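Local coordinates for nitrate reductase (PDB 5YLY), which reduces nitrate to nitrite in the first step of nitrate assimilation, probably with electrons from NADH passed through its FAD-containing cytochrome b5 reductase domain, at residues 234-237 / 238-242. Sequence-based numbering, arbitrary orientation.
Sequences PGWK and YSSGF
In the loop that leads into 239-240, an outermost strand of the parallel sheet in the NAD-binding domain, W236 folds its indole forward along the chain against Y238 and S239. With CG anti to the backbone N (chi1 176°), the ring system runs beside the residues that follow and brings its N-H to the start of the strand. There W236 NE1 donates to S239 O over 2.8 Å, a nearly straight bond of 164° at the hydrogen. The oxygen lies close to the indole plane, whereas the donor stands well above the plane of the carbonyl group. Tryptophan suits the place because it joins a broad apolar surface to one polar N-H. One face of the indole receives Y238, whose CB sits 3.6 Å from W236 CZ2 and towards the ring's rim. Farther out, Y238 CD1 comes within 3.8 Å of W236 CH2. The tyrosine presents its edge to the face of the six-membered ring, the planes at 54°, a tilted edge-to-face pair with centroids 5.1 Å apart. An aromatic residue suits 238 because its ring meets W236 and also pairs edge-to-face with Y227 of strand 223-229. Without the indole, as with an alanine here, Y238 would probably lose this packing surface and S239 O its indole donor. The CB of S239 points away from 234-237, and its buried OG hydrogen-bonds to H226 and R250, a place that suits a small hydroxyl side chain. Backbone bonds from S239 to Y227 and V229 join this short strand to strand 223-229. W236 also rests on Y227 and V229 of that strand, while both aromatic side chains touch R209 of helix 209-218 and Y238 also touches E213.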
loop_
_atom_site.group_PDB
_atom_site.type_symbol
_atom_site.label_atom_id
_atom_site.label_comp_id
_atom_site.label_asym_id
_atom_site.label_seq_id
_atom_site.Cartn_x
_atom_site.Cartn_y
_atom_site.Cartn_z
ATOM N N PRO A 234 -23.350 12.920 5.900
ATOM C CA PRO A 234 -24.665 12.256 5.765
ATOM C C PRO A 234 -24.846 11.306 4.573
ATOM O O PRO A 234 -25.548 10.300 4.727
ATOM C CB PRO A 234 -25.656 13.426 5.709
ATOM C CG PRO A 234 -24.956 14.539 6.399
ATOM C CD PRO A 234 -23.516 14.385 5.991
ATOM N N GLY A 235 -24.223 11.600 3.430
ATOM C CA GLY A 235 -24.349 10.759 2.241
ATOM C C GLY A 235 -23.325 9.641 2.106
ATOM O O GLY A 235 -22.956 9.285 0.982
ATOM N N TRP A 236 -22.874 9.060 3.245
ATOM C CA TRP A 236 -21.859 7.989 3.302
ATOM C C TRP A 236 -22.520 6.598 3.305
ATOM O O TRP A 236 -23.314 6.278 4.191
ATOM C CB TRP A 236 -20.929 8.218 4.519
ATOM C CG TRP A 236 -19.883 7.162 4.770
ATOM C CD1 TRP A 236 -19.807 6.334 5.854
ATOM C CD2 TRP A 236 -18.707 6.905 3.986
ATOM N NE1 TRP A 236 -18.685 5.542 5.763
ATOM C CE2 TRP A 236 -17.986 5.881 4.635
ATOM C CE3 TRP A 236 -18.206 7.419 2.779
ATOM C CZ2 TRP A 236 -16.788 5.366 4.123
ATOM C CZ3 TRP A 236 -17.024 6.902 2.270
ATOM C CH2 TRP A 236 -16.325 5.896 2.945
ATOM N N LYS A 237 -22.199 5.782 2.292
ATOM C CA LYS A 237 -22.804 4.451 2.108
ATOM C C LYS A 237 -22.012 3.289 2.734
ATOM O O LYS A 237 -22.325 2.126 2.466
ATOM C CB LYS A 237 -23.081 4.173 0.608
ATOM C CG LYS A 237 -24.018 5.203 -0.051
ATOM C CD LYS A 237 -25.016 4.593 -1.036
ATOM C CE LYS A 237 -26.379 4.391 -0.420
ATOM N NZ LYS A 237 -27.319 3.754 -1.368
ATOM N N TYR A 238 -21.006 3.586 3.573
ATOM C CA TYR A 238 -20.201 2.522 4.175
ATOM C C TYR A 238 -20.179 2.608 5.703
ATOM O O TYR A 238 -21.074 3.216 6.291
ATOM C CB TYR A 238 -18.781 2.483 3.557
ATOM C CG TYR A 238 -18.736 2.365 2.050
ATOM C CD1 TYR A 238 -18.731 3.497 1.242
ATOM C CD2 TYR A 238 -18.592 1.126 1.432
ATOM C CE1 TYR A 238 -18.658 3.399 -0.147
ATOM C CE2 TYR A 238 -18.513 1.015 0.040
ATOM C CZ TYR A 238 -18.546 2.154 -0.741
ATOM O OH TYR A 238 -18.473 2.052 -2.106
ATOM N N SER A 239 -19.182 1.972 6.355
ATOM C CA SER A 239 -19.117 1.923 7.821
ATOM C C SER A 239 -18.540 3.168 8.496
ATOM O O SER A 239 -17.847 3.961 7.856
ATOM C CB SER A 239 -18.353 0.689 8.268
ATOM O OG SER A 239 -19.062 -0.481 7.909
ATOM N N SER A 240 -18.823 3.317 9.802
ATOM C CA SER A 240 -18.365 4.410 10.654
ATOM C C SER A 240 -17.585 3.832 11.836
ATOM O O SER A 240 -17.919 2.748 12.337
ATOM C CB SER A 240 -19.564 5.185 11.222
ATOM O OG SER A 240 -20.497 5.586 10.231
ATOM N N GLY A 241 -16.626 4.608 12.327
ATOM C CA GLY A 241 -15.866 4.254 13.520
ATOM C C GLY A 241 -14.716 3.310 13.268
ATOM O O GLY A 241 -14.334 3.091 12.120
ATOM N N PHE A 242 -14.158 2.756 14.347
ATOM C CA PHE A 242 -13.018 1.841 14.282
ATOM C C PHE A 242 -13.415 0.462 13.773
ATOM O O PHE A 242 -14.556 0.022 13.979
ATOM C CB PHE A 242 -12.352 1.683 15.665
ATOM C CG PHE A 242 -11.993 2.963 16.383
ATOM C CD1 PHE A 242 -11.141 3.894 15.795
ATOM C CD2 PHE A 242 -12.469 3.214 17.667
ATOM C CE1 PHE A 242 -10.801 5.075 16.470
ATOM C CE2 PHE A 242 -12.125 4.388 18.340
ATOM C CZ PHE A 242 -11.296 5.313 17.735
#